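Local coordinates for protein COG0546: Predicted phosphatases (Streptococcus pneumoniae, PDB 2AH5) that is a predicted phosphatase of the haloacid dehalogenase-like hydrolase family, whose physiological substrate is unknown, at residues A157-D162 with I175-I180; D109-Q114 with I129-S133; I90-E94 with E121-F126; L51-F55 with A67-R72. One frame throughout, in Å; residues are numbered along the deposited sequence.

Contact 1: residues A157-D162 with I175-I180; sequences AIIIGD and IQKLAI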
loop_
_atom_site.group_PDB
_atom_site.type_symbol
_atom_site.label_atom_id
_atom_site.label_comp_id
_atom_site.label_asym_id
_atom_site.label_seq_id
_atom_site.Cartn_x
_atom_site.Cartn_y
_atom_site.Cartn_z
ATOM N N ALA A 157 -17.744 2.565 1.055
ATOM C CA ALA A 157 -16.420 1.943 0.998
ATOM C C ALA A 157 -15.624 2.100 2.313
ATOM O O ALA A 157 -15.919 2.975 3.141
ATOM C CB ALA A 157 -15.618 2.489 -0.188
ATOM N N ILE A 158 -14.619 1.246 2.474
ATOM C CA ILE A 158 -13.666 1.345 3.578
ATOM C C ILE A 158 -12.321 0.964 2.984
ATOM O O ILE A 158 -12.257 0.117 2.091
ATOM C CB ILE A 158 -14.075 0.428 4.789
ATOM C CG1 ILE A 158 -13.111 0.574 5.989
ATOM C CG2 ILE A 158 -14.227 -1.041 4.394
ATOM C CD1 ILE A 158 -13.767 0.087 7.311
ATOM N N ILE A 159 -11.254 1.616 3.430
ATOM C CA ILE A 159 -9.894 1.193 3.038
ATOM C C ILE A 159 -9.207 0.526 4.233
ATOM O O ILE A 159 -9.289 1.012 5.391
ATOM C CB ILE A 159 -9.058 2.357 2.453
ATOM C CG1 ILE A 159 -7.716 1.848 1.909
ATOM C CG2 ILE A 159 -8.890 3.504 3.506
ATOM C CD1 ILE A 159 -6.980 2.883 1.049
ATOM N N ILE A 160 -8.580 -0.615 3.952
ATOM C CA ILE A 160 -7.782 -1.344 4.910
ATOM C C ILE A 160 -6.345 -0.997 4.558
ATOM O O ILE A 160 -5.884 -1.312 3.451
ATOM C CB ILE A 160 -8.055 -2.878 4.764
ATOM C CG1 ILE A 160 -9.561 -3.142 5.024
ATOM C CG2 ILE A 160 -7.059 -3.718 5.635
ATOM C CD1 ILE A 160 -10.019 -4.616 5.116
ATOM N N GLY A 161 -5.656 -0.315 5.471
ATOM C CA GLY A 161 -4.322 0.197 5.164
ATOM C C GLY A 161 -3.404 0.362 6.359
ATOM O O GLY A 161 -3.875 0.390 7.506
ATOM N N ASP A 162 -2.099 0.466 6.075
ATOM C CA ASP A 162 -1.065 0.496 7.099
ATOM C C ASP A 162 -0.346 1.835 7.290
ATOM O O ASP A 162 0.515 1.915 8.153
ATOM C CB ASP A 162 -0.012 -0.609 6.865
ATOM C CG ASP A 162 0.823 -0.373 5.609
ATOM O OD1 ASP A 162 0.235 -0.116 4.541
ATOM O OD2 ASP A 162 2.073 -0.411 5.708
ATOM N N ILE A 175 -14.360 8.057 2.739
ATOM C CA ILE A 175 -14.615 6.620 2.982
ATOM C C ILE A 175 -14.155 6.277 4.398
ATOM O O ILE A 175 -13.411 7.045 5.024
ATOM C CB ILE A 175 -13.910 5.691 1.946
ATOM C CG1 ILE A 175 -12.386 5.790 2.080
ATOM C CG2 ILE A 175 -14.342 6.035 0.486
ATOM C CD1 ILE A 175 -11.620 4.723 1.300
ATOM N N GLN A 176 -14.580 5.132 4.913
ATOM C CA GLN A 176 -14.127 4.735 6.239
ATOM C C GLN A 176 -12.665 4.240 6.156
ATOM O O GLN A 176 -12.157 3.953 5.070
ATOM C CB GLN A 176 -15.020 3.653 6.802
ATOM C CG GLN A 176 -16.391 4.152 7.323
ATOM C CD GLN A 176 -17.159 3.045 7.974
ATOM O OE1 GLN A 176 -16.601 2.278 8.765
ATOM N NE2 GLN A 176 -18.440 2.923 7.632
ATOM N N LYS A 177 -12.004 4.167 7.309
ATOM C CA LYS A 177 -10.582 3.785 7.388
ATOM C C LYS A 177 -10.402 2.748 8.477
ATOM O O LYS A 177 -10.860 2.934 9.621
ATOM C CB LYS A 177 -9.655 5.005 7.605
ATOM C CG LYS A 177 -10.326 6.218 8.276
ATOM C CD LYS A 177 -9.316 7.302 8.662
ATOM C CE LYS A 177 -9.961 8.671 8.829
ATOM N NZ LYS A 177 -10.879 8.759 10.025
ATOM N N LEU A 178 -9.763 1.647 8.088
ATOM C CA LEU A 178 -9.441 0.562 8.993
ATOM C C LEU A 178 -7.917 0.429 9.052
ATOM O O LEU A 178 -7.271 0.036 8.051
ATOM C CB LEU A 178 -10.075 -0.739 8.504
ATOM C CG LEU A 178 -10.135 -1.910 9.511
ATOM C CD1 LEU A 178 -11.212 -2.886 9.086
ATOM C CD2 LEU A 178 -8.803 -2.617 9.719
ATOM N N ALA A 179 -7.343 0.782 10.202
ATOM C CA ALA A 179 -5.883 0.775 10.364
ATOM C C ALA A 179 -5.382 -0.627 10.687
ATOM O O ALA A 179 -5.963 -1.315 11.520
ATOM C CB ALA A 179 -5.434 1.753 11.488
ATOM N N ILE A 180 -4.279 -1.023 10.061
ATOM C CA ILE A 180 -3.647 -2.301 10.401
ATOM C C ILE A 180 -2.218 -2.058 10.851
ATOM O O ILE A 180 -1.549 -1.141 10.352
ATOM C CB ILE A 180 -3.748 -3.350 9.259
ATOM C CG1 ILE A 180 -2.820 -3.010 8.060
ATOM C CG2 ILE A 180 -5.256 -3.582 8.905
ATOM C CD1 ILE A 180 -1.378 -3.591 8.195
HETATM O O HOH W 1 -17.950 3.970 4.508
#

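Contact 2: residues D109-Q114 with I129-S133; sequences DTSTAQ and IYGSS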
loop_
_atom_site.group_PDB
_atom_site.type_symbol
_atom_site.label_atom_id
_atom_site.label_comp_id
_atom_site.label_asym_id
_atom_site.label_seq_id
_atom_site.Cartn_x
_atom_site.Cartn_y
_atom_site.Cartn_z
ATOM N N ASP A 109 2.453 1.930 -9.184
ATOM C CA ASP A 109 1.890 2.013 -10.545
ATOM C C ASP A 109 0.915 0.854 -10.765
ATOM O O ASP A 109 1.172 -0.273 -10.315
ATOM C CB ASP A 109 2.980 1.887 -11.608
ATOM C CG ASP A 109 3.879 3.094 -11.684
ATOM O OD1 ASP A 109 3.723 4.026 -10.868
ATOM O OD2 ASP A 109 4.753 3.106 -12.580
ATOM N N THR A 110 -0.175 1.113 -11.480
ATOM C CA THR A 110 -1.171 0.080 -11.742
ATOM C C THR A 110 -0.545 -1.229 -12.249
ATOM O O THR A 110 -0.832 -2.303 -11.739
ATOM C CB THR A 110 -2.220 0.567 -12.734
ATOM O OG1 THR A 110 -2.914 1.699 -12.173
ATOM C CG2 THR A 110 -3.210 -0.548 -13.042
ATOM N N SER A 111 0.311 -1.140 -13.252
ATOM C CA SER A 111 0.854 -2.355 -13.863
ATOM C C SER A 111 1.737 -3.157 -12.904
ATOM O O SER A 111 1.651 -4.393 -12.885
ATOM C CB SER A 111 1.612 -2.025 -15.149
ATOM O OG SER A 111 2.688 -1.164 -14.863
ATOM N N THR A 112 2.534 -2.455 -12.096
ATOM C CA THR A 112 3.343 -3.088 -11.043
ATOM C C THR A 112 2.443 -3.798 -10.001
ATOM O O THR A 112 2.702 -4.949 -9.624
ATOM C CB THR A 112 4.305 -2.072 -10.345
ATOM O OG1 THR A 112 5.090 -1.370 -11.329
ATOM C CG2 THR A 112 5.269 -2.783 -9.425
ATOM N N ALA A 113 1.374 -3.126 -9.571
ATOM C CA ALA A 113 0.418 -3.706 -8.622
ATOM C C ALA A 113 -0.265 -4.948 -9.194
ATOM O O ALA A 113 -0.414 -5.983 -8.505
ATOM C CB ALA A 113 -0.620 -2.652 -8.201
ATOM N N GLN A 114 -0.662 -4.862 -10.463
ATOM C CA GLN A 114 -1.248 -6.001 -11.125
ATOM C C GLN A 114 -0.273 -7.158 -11.204
ATOM O O GLN A 114 -0.656 -8.268 -10.872
ATOM C CB GLN A 114 -1.826 -5.627 -12.494
ATOM C CG GLN A 114 -2.979 -4.647 -12.322
ATOM C CD GLN A 114 -4.221 -4.965 -13.117
ATOM O OE1 GLN A 114 -5.085 -4.095 -13.303
ATOM N NE2 GLN A 114 -4.339 -6.204 -13.572
ATOM N N ILE A 129 -8.075 -3.483 -9.672
ATOM C CA ILE A 129 -6.812 -3.113 -9.091
ATOM C C ILE A 129 -6.442 -1.757 -9.689
ATOM O O ILE A 129 -6.285 -1.621 -10.918
ATOM C CB ILE A 129 -5.706 -4.160 -9.382
ATOM C CG1 ILE A 129 -6.074 -5.530 -8.790
ATOM C CG2 ILE A 129 -4.305 -3.631 -8.879
ATOM C CD1 ILE A 129 -5.008 -6.593 -8.980
ATOM N N TYR A 130 -6.314 -0.774 -8.803
ATOM C CA TYR A 130 -6.095 0.639 -9.158
ATOM C C TYR A 130 -4.800 1.120 -8.512
ATOM O O TYR A 130 -4.645 1.025 -7.293
ATOM C CB TYR A 130 -7.297 1.473 -8.701
ATOM C CG TYR A 130 -8.565 0.992 -9.396
ATOM C CD1 TYR A 130 -8.831 1.394 -10.697
ATOM C CD2 TYR A 130 -9.441 0.092 -8.783
ATOM C CE1 TYR A 130 -9.948 0.951 -11.375
ATOM C CE2 TYR A 130 -10.600 -0.377 -9.468
ATOM C CZ TYR A 130 -10.823 0.070 -10.773
ATOM O OH TYR A 130 -11.923 -0.307 -11.534
ATOM N N GLY A 131 -3.875 1.607 -9.332
ATOM C CA GLY A 131 -2.604 2.173 -8.815
ATOM C C GLY A 131 -2.412 3.590 -9.357
ATOM O O GLY A 131 -3.348 4.178 -9.901
ATOM N N SER A 132 -1.210 4.133 -9.194
ATOM C CA SER A 132 -0.947 5.508 -9.580
ATOM C C SER A 132 -0.843 5.605 -11.104
ATOM O O SER A 132 -0.435 4.648 -11.768
ATOM C CB SER A 132 0.333 6.019 -8.940
ATOM O OG SER A 132 1.423 5.247 -9.370
ATOM N N SER A 133 -1.165 6.795 -11.606
ATOM C CA SER A 133 -1.335 7.070 -13.050
ATOM C C SER A 133 -1.454 8.584 -13.188
ATOM O O SER A 133 -1.433 9.299 -12.173
ATOM C CB SER A 133 -2.620 6.419 -13.567
ATOM O OG SER A 133 -3.794 7.106 -13.119
HETATM O O HOH W 2 3.702 4.778 -8.317
#

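Contact 3: residues I90-E94 with E121-F126; sequences IDLLE and EIHHFF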
loop_
_atom_site.group_PDB
_atom_site.type_symbol
_atom_site.label_atom_id
_atom_site.label_comp_id
_atom_site.label_asym_id
_atom_site.label_seq_id
_atom_site.Cartn_x
_atom_site.Cartn_y
_atom_site.Cartn_z
ATOM N N ILE A 90 -4.307 -14.799 2.802
ATOM C CA ILE A 90 -5.183 -15.639 1.962
ATOM C C ILE A 90 -6.500 -15.933 2.692
ATOM O O ILE A 90 -7.578 -15.784 2.105
ATOM C CB ILE A 90 -4.507 -16.961 1.480
ATOM C CG1 ILE A 90 -3.320 -16.680 0.540
ATOM C CG2 ILE A 90 -5.513 -17.852 0.743
ATOM C CD1 ILE A 90 -3.727 -16.217 -0.856
ATOM N N ASP A 91 -6.406 -16.343 3.965
ATOM C CA ASP A 91 -7.614 -16.576 4.797
ATOM C C ASP A 91 -8.535 -15.350 4.823
ATOM O O ASP A 91 -9.751 -15.469 4.610
ATOM C CB ASP A 91 -7.249 -17.001 6.215
ATOM C CG ASP A 91 -8.399 -17.729 6.931
ATOM O OD1 ASP A 91 -9.321 -18.270 6.234
ATOM O OD2 ASP A 91 -8.350 -17.756 8.183
ATOM N N LEU A 92 -7.959 -14.184 5.079
ATOM C CA LEU A 92 -8.734 -12.938 5.171
ATOM C C LEU A 92 -9.429 -12.650 3.854
ATOM O O LEU A 92 -10.623 -12.308 3.817
ATOM C CB LEU A 92 -7.797 -11.765 5.504
ATOM C CG LEU A 92 -8.465 -10.394 5.478
ATOM C CD1 LEU A 92 -9.572 -10.302 6.537
ATOM C CD2 LEU A 92 -7.379 -9.345 5.699
ATOM N N LEU A 93 -8.673 -12.749 2.762
ATOM C CA LEU A 93 -9.269 -12.506 1.441
ATOM C C LEU A 93 -10.384 -13.492 1.050
ATOM O O LEU A 93 -11.430 -13.067 0.566
ATOM C CB LEU A 93 -8.188 -12.498 0.368
ATOM C CG LEU A 93 -7.170 -11.370 0.509
ATOM C CD1 LEU A 93 -6.061 -11.550 -0.558
ATOM C CD2 LEU A 93 -7.882 -9.999 0.400
ATOM N N GLU A 94 -10.149 -14.786 1.237
ATOM C CA GLU A 94 -11.176 -15.810 0.951
ATOM C C GLU A 94 -12.451 -15.472 1.714
ATOM O O GLU A 94 -13.553 -15.484 1.156
ATOM C CB GLU A 94 -10.691 -17.217 1.370
ATOM C CG GLU A 94 -9.556 -17.808 0.590
ATOM C CD GLU A 94 -9.062 -19.134 1.197
ATOM O OE1 GLU A 94 -8.712 -19.173 2.419
ATOM O OE2 GLU A 94 -8.985 -20.138 0.441
ATOM N N GLU A 121 -0.365 -14.669 -6.226
ATOM C CA GLU A 121 -1.578 -15.507 -6.373
ATOM C C GLU A 121 -2.830 -14.932 -5.708
ATOM O O GLU A 121 -3.721 -15.687 -5.310
ATOM C CB GLU A 121 -1.269 -16.940 -5.878
ATOM C CG GLU A 121 -0.001 -17.456 -6.543
ATOM C CD GLU A 121 0.227 -18.951 -6.422
ATOM O OE1 GLU A 121 -0.379 -19.605 -5.548
ATOM O OE2 GLU A 121 1.051 -19.445 -7.216
ATOM N N ILE A 122 -2.906 -13.600 -5.625
ATOM C CA ILE A 122 -4.049 -12.931 -4.972
ATOM C C ILE A 122 -4.880 -12.073 -5.943
ATOM O O ILE A 122 -5.950 -11.585 -5.574
ATOM C CB ILE A 122 -3.641 -12.115 -3.711
ATOM C CG1 ILE A 122 -2.679 -10.953 -4.039
ATOM C CG2 ILE A 122 -3.078 -13.076 -2.607
ATOM C CD1 ILE A 122 -2.607 -9.888 -2.916
ATOM N N HIS A 123 -4.417 -11.952 -7.181
ATOM C CA HIS A 123 -5.083 -11.119 -8.196
ATOM C C HIS A 123 -6.557 -11.533 -8.300
ATOM O O HIS A 123 -7.471 -10.700 -8.422
ATOM C CB HIS A 123 -4.356 -11.267 -9.564
ATOM C CG HIS A 123 -4.886 -10.368 -10.647
ATOM N ND1 HIS A 123 -6.137 -10.528 -11.204
ATOM C CD2 HIS A 123 -4.324 -9.313 -11.288
ATOM C CE1 HIS A 123 -6.330 -9.601 -12.129
ATOM N NE2 HIS A 123 -5.249 -8.846 -12.192
ATOM N N HIS A 124 -6.798 -12.835 -8.217
ATOM C CA HIS A 124 -8.134 -13.341 -8.470
ATOM C C HIS A 124 -9.214 -12.987 -7.415
ATOM O O HIS A 124 -10.431 -13.157 -7.667
ATOM C CB HIS A 124 -8.073 -14.843 -8.724
ATOM C CG HIS A 124 -7.810 -15.659 -7.496
ATOM N ND1 HIS A 124 -6.539 -15.870 -7.013
ATOM C CD2 HIS A 124 -8.644 -16.336 -6.669
ATOM C CE1 HIS A 124 -6.599 -16.630 -5.936
ATOM N NE2 HIS A 124 -7.863 -16.915 -5.694
ATOM N N PHE A 125 -8.795 -12.498 -6.253
ATOM C CA PHE A 125 -9.734 -12.109 -5.204
ATOM C C PHE A 125 -10.341 -10.724 -5.438
ATOM O O PHE A 125 -11.241 -10.323 -4.705
ATOM C CB PHE A 125 -9.042 -12.072 -3.848
ATOM C CG PHE A 125 -8.676 -13.423 -3.320
ATOM C CD1 PHE A 125 -9.664 -14.312 -2.892
ATOM C CD2 PHE A 125 -7.357 -13.810 -3.266
ATOM C CE1 PHE A 125 -9.324 -15.561 -2.389
ATOM C CE2 PHE A 125 -7.007 -15.052 -2.780
ATOM C CZ PHE A 125 -7.974 -15.924 -2.329
ATOM N N PHE A 126 -9.792 -9.982 -6.399
ATOM C CA PHE A 126 -10.191 -8.588 -6.608
ATOM C C PHE A 126 -11.053 -8.317 -7.836
ATOM O O PHE A 126 -10.829 -8.891 -8.902
ATOM C CB PHE A 126 -8.932 -7.679 -6.579
ATOM C CG PHE A 126 -8.163 -7.808 -5.299
ATOM C CD1 PHE A 126 -8.578 -7.109 -4.176
ATOM C CD2 PHE A 126 -7.091 -8.694 -5.195
ATOM C CE1 PHE A 126 -7.931 -7.267 -2.950
ATOM C CE2 PHE A 126 -6.410 -8.838 -3.997
ATOM C CZ PHE A 126 -6.845 -8.123 -2.856
#

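Contact 4: residues L51-F55 with A67-R72; sequences LESSF and AVQIYR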
loop_
_atom_site.group_PDB
_atom_site.type_symbol
_atom_site.label_atom_id
_atom_site.label_comp_id
_atom_site.label_asym_id
_atom_site.label_seq_id
_atom_site.Cartn_x
_atom_site.Cartn_y
_atom_site.Cartn_z
ATOM N N LEU A 51 8.816 7.901 -3.274
ATOM C CA LEU A 51 10.235 7.612 -3.467
ATOM C C LEU A 51 11.117 8.877 -3.458
ATOM O O LEU A 51 12.158 8.935 -2.768
ATOM C CB LEU A 51 10.397 6.847 -4.785
ATOM C CG LEU A 51 11.569 5.894 -4.941
ATOM C CD1 LEU A 51 11.648 4.848 -3.801
ATOM C CD2 LEU A 51 11.478 5.212 -6.310
ATOM N N GLU A 52 10.683 9.885 -4.218
ATOM C CA GLU A 52 11.414 11.148 -4.324
ATOM C C GLU A 52 11.571 11.809 -2.956
ATOM O O GLU A 52 12.647 12.318 -2.634
ATOM C CB GLU A 52 10.754 12.092 -5.334
ATOM C CG GLU A 52 10.811 11.571 -6.781
ATOM C CD GLU A 52 9.568 10.788 -7.227
ATOM O OE1 GLU A 52 8.848 10.174 -6.382
ATOM O OE2 GLU A 52 9.313 10.800 -8.459
ATOM N N SER A 53 10.523 11.738 -2.138
ATOM C CA SER A 53 10.568 12.297 -0.789
ATOM C C SER A 53 11.585 11.599 0.117
ATOM O O SER A 53 12.339 12.257 0.845
ATOM C CB SER A 53 9.184 12.257 -0.152
ATOM O OG SER A 53 9.185 13.039 1.034
ATOM N N SER A 54 11.599 10.267 0.078
ATOM C CA SER A 54 12.584 9.492 0.823
ATOM C C SER A 54 14.011 9.807 0.422
ATOM O O SER A 54 14.839 10.078 1.288
ATOM C CB SER A 54 12.312 7.995 0.696
ATOM O OG SER A 54 11.090 7.681 1.351
ATOM N N PHE A 55 14.304 9.755 -0.878
ATOM C CA PHE A 55 15.653 10.070 -1.359
ATOM C C PHE A 55 16.068 11.506 -1.024
ATOM O O PHE A 55 17.242 11.779 -0.787
ATOM C CB PHE A 55 15.782 9.828 -2.865
ATOM C CG PHE A 55 15.980 8.370 -3.243
ATOM C CD1 PHE A 55 15.159 7.776 -4.195
ATOM C CD2 PHE A 55 17.009 7.610 -2.679
ATOM C CE1 PHE A 55 15.341 6.450 -4.579
ATOM C CE2 PHE A 55 17.195 6.273 -3.048
ATOM C CZ PHE A 55 16.353 5.687 -3.997
ATOM N N ALA A 67 18.704 8.668 -8.671
ATOM C CA ALA A 67 18.369 7.691 -7.615
ATOM C C ALA A 67 17.059 6.956 -7.911
ATOM O O ALA A 67 17.012 5.736 -7.828
ATOM C CB ALA A 67 18.314 8.355 -6.249
ATOM N N VAL A 68 15.996 7.694 -8.256
ATOM C CA VAL A 68 14.710 7.075 -8.599
ATOM C C VAL A 68 14.829 6.120 -9.783
ATOM O O VAL A 68 14.297 5.011 -9.756
ATOM C CB VAL A 68 13.613 8.151 -8.845
ATOM C CG1 VAL A 68 12.313 7.517 -9.382
ATOM C CG2 VAL A 68 13.350 8.887 -7.548
ATOM N N GLN A 69 15.540 6.546 -10.821
ATOM C CA GLN A 69 15.790 5.673 -11.960
ATOM C C GLN A 69 16.483 4.377 -11.576
ATOM O O GLN A 69 16.037 3.300 -11.982
ATOM C CB GLN A 69 16.573 6.403 -13.053
ATOM C CG GLN A 69 16.864 5.530 -14.279
ATOM C CD GLN A 69 17.687 6.274 -15.330
ATOM O OE1 GLN A 69 17.373 7.402 -15.664
ATOM N NE2 GLN A 69 18.732 5.637 -15.853
ATOM N N ILE A 70 17.553 4.471 -10.792
ATOM C CA ILE A 70 18.336 3.299 -10.405
ATOM C C ILE A 70 17.461 2.367 -9.531
ATOM O O ILE A 70 17.394 1.161 -9.754
ATOM C CB ILE A 70 19.662 3.707 -9.692
ATOM C CG1 ILE A 70 20.632 4.391 -10.674
ATOM C CG2 ILE A 70 20.352 2.488 -9.052
ATOM C CD1 ILE A 70 21.737 5.213 -9.974
ATOM N N TYR A 71 16.784 2.945 -8.542
ATOM C CA TYR A 71 15.870 2.181 -7.691
ATOM C C TYR A 71 14.895 1.332 -8.511
ATOM O O TYR A 71 14.711 0.139 -8.264
ATOM C CB TYR A 71 15.101 3.147 -6.781
ATOM C CG TYR A 71 14.092 2.446 -5.877
ATOM C CD1 TYR A 71 14.372 2.207 -4.544
ATOM C CD2 TYR A 71 12.859 2.038 -6.381
ATOM C CE1 TYR A 71 13.434 1.575 -3.715
ATOM C CE2 TYR A 71 11.930 1.403 -5.581
ATOM C CZ TYR A 71 12.215 1.173 -4.256
ATOM O OH TYR A 71 11.262 0.527 -3.473
ATOM N N ARG A 72 14.259 1.963 -9.473
ATOM C CA ARG A 72 13.274 1.257 -10.290
ATOM C C ARG A 72 13.916 0.156 -11.133
ATOM O O ARG A 72 13.282 -0.886 -11.366
ATOM C CB ARG A 72 12.472 2.231 -11.135
ATOM C CG ARG A 72 11.703 3.237 -10.316
ATOM C CD ARG A 72 10.453 3.659 -11.022
ATOM N NE ARG A 72 9.594 4.499 -10.181
ATOM C CZ ARG A 72 8.907 4.072 -9.114
ATOM N NH1 ARG A 72 8.993 2.810 -8.713
ATOM N NH2 ARG A 72 8.151 4.926 -8.424
#

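Contact 1: residues A157-D162 with I175-I180
Ile-175 drops its CD1 into the hollow between CB and CG2 of Ile-159 as two parallel strands, 157-161 and 176-180, come together in the Rossmann-like core of the haloacid dehalogenase fold. They are the two strands of a beta-alpha-beta unit whose helix is 164-173, and their axes diverge by 22°. The first torsion of Ile-175, 65°, sets CG1 between backbone N and carbonyl carbon and so aims this branch at Ile-159, with CD1 3.7 Å from Ile-159 CB. The other branch, CG2, rests 3.8 Å from Ala-157 CB, where the small methyl suits the short gap. Helix 139-149 adds to the packing around both residues.

On the face carrying Ile-158, Gln-176, Ile-160 and Leu-178, CG1 and CD1 of Ile-158 lie on Gln-176 CB, the nearer being CG1 at 3.7 Å. Leu-178 CB is set between two isoleucines, 4.0 Å from Ile-158 CD1 and 4.3 Å from Ile-160 CG1. While the aliphatic part of Gln-176 supports Ile-158, its OE1 is hydrogen-bonded to Tyr-208 OH. Further along, the CG2 methyls of Ile-160 and Ile-180 meet at 3.7 Å, the side chains crossing at about a right angle.

At the C-terminal end Ile-180 CD1 packs 3.5 Å from Asp-162 CB. The carboxylate leads elsewhere, to Phe-184 N and Thr-14 OG1 beside Asp-10. Gly-161, Asp-162 and Asp-166 are consistent with the acidic motif that serves magnesium binding in this family. Five backbone bonds lace the strands, among them Leu-178 N to Ile-159 O at 2.8 Å, with a C=O...N angle of 169°.

Contact 2: residues D109-Q114 with I129-S133
The side chain of Gln-114 crosses that of Ile-129 at a slant, its CG carrying the apolar contact at 3.8 Å from Ile-129 CG2. The bend at chi2 (-133°) brings the flat amide toward the strand, where OE1 lies 3.6 Å from Ile-129 O; both are acceptors, and no bond joins them. The other flat group, the Asp-109 carboxylate, reaches Ser-132 through a water molecule. Its OD1 accepts from that water at 2.7 Å, and Ser-132 OG lies 2.6 Å from the same water; the serine hydroxyl is also bonded to Thr-107 O. The Tyr-130 ring turns to the other side of the strand, against helix 139-149, and its OH meets His-150.

These groups belong to a beta-alpha-beta unit of the Rossmann-like sheet: helix 110-119 follows strand 102-106 and leads back to strand 128-132, an outermost strand.

Where the helix begins, Thr-110 serves the strand directly. Its OG1 lies anti to the carbonyl carbon (chi1 -62°), from where it accepts the N-H of Gly-131 at 3.0 Å, with an N-H...O angle of 139°. Glycine suits this place because the backbones come very near, the CA atoms of Thr-110 and Gly-131 being 3.9 Å apart. One turn along, Ala-113 offers a compact methyl, its CB standing 3.9 Å from Ile-129 CG2.

Contact 3: residues I90-E94 with E121-F126
Leu-93 and Phe-125 bury more surface here than any other residue of the pair of segments, and a leucine methylene lies over the phenylalanine face. Leu-93 CB stands above the middle of the Phe-125 ring, 3.9 Å from its centroid and 12° off the ring normal, in a CH-pi contact. The branch beyond it spreads past the ring: CD1 reaches Phe-125 CD2 at 3.8 Å and Ile-122 CG2 at 3.9 Å, while CD2 touches Phe-126 CZ at 3.9 Å. A leucine suits this spot because its forked end can serve three hydrophobic partners at once.

Phe-125 is held from both sides, for His-124 of its own segment places NE2 over the opposite face, offset toward the rim. Its CE1 also lies 3.7 Å from Glu-94 CG. There the glutamate side chain touches through its CG methylene, and its carboxylate plane stands nearly perpendicular to the ring plane.

Ile-90, one helical turn before Leu-93 and Glu-94, adds a third prong. Its CD1 lies 3.7 Å from Ile-122 CG2 and 4.0 Å from Phe-125 CE2, thus filling the angle between the two. Ile-122 is delivered by the Schellman motif that ends helix 110-119, in which Glu-121, with positive phi, is the C-prime residue.

The contact therefore joins helix 89-97 to the short 3-10 turn leading into strand 128-132. Leu-93 and Phe-126 both continue inward onto Leu-102 of strand 102-106, Ile-90 and Ile-122 share Leu-85 of strand 84-85, and Leu-15 touches Leu-93, Ile-122 and Phe-126.

Contact 4: residues L51-F55 with A67-R72
Two CH-pi contacts dominate where Leu-51 meets Tyr-71 and Phe-55 meets Ala-67. Leu-51 CD1 sits over the middle of the Tyr-71 ring, 3.6 Å from its centroid and 7° off the normal. Ala-67 CB does the same for Phe-55, at 3.6 Å from the ring centroid; alanine's single methyl can stand there with no further branch to collide with the ring. Tyr-71 CB in turn meets the Phe-55 ring at its edge, 4.0 Å from CZ.

The two helices, 51-56 and 64-79, cross at 116° between their short segments. They belong to the helical insertion between strands 16-17 and 84-85, consistent with the cap domain of this family. Phe-26 of helix 19-33 makes edge-to-face contacts with both Phe-55 and Tyr-71.

Aliphatic packing fills the remainder. With Leu-51 CG anti to backbone N (chi1 -152°), the leucine fork extends across to the longer helix, its CD2 3.5 Å from Tyr-71 CD2. Val-68 CG1 lies 3.9 Å from Leu-51 CD2, and its CG2 meets both Glu-52 CG, at 3.8 Å, and Phe-55 CD1.

The two charged side chains lie on the exposed side of the pair. Leu-51 CD2 lies over one face of the Arg-72 guanidinium, and Glu-52 OE1 stays 5.7 Å from Arg-72 NH2, too distant for a salt bridge.

In the fold
Along the chain contact 4 comes first, within the helical insertion. Contacts 3 and 2 then interleave, their segments alternating, before contact 1 follows. Contacts 1 and 2 share the six-stranded parallel sheet, at centres 18 Å apart: contact 1 pairs two strands, whereas contact 2 sets a helix on an edge strand. Contacts 2 and 3 touch, for His-123 of the 121-126 turn packs on Gln-114 and Ile-129. Contact 4 lies about 30 Å from contact 3, centre to centre, and on the opposite side of the chain's centre. Contacts 1 to 3 thus lie in the Rossmann-like domain, and contact 4 in the probable cap, a division common in haloacid dehalogenase relatives.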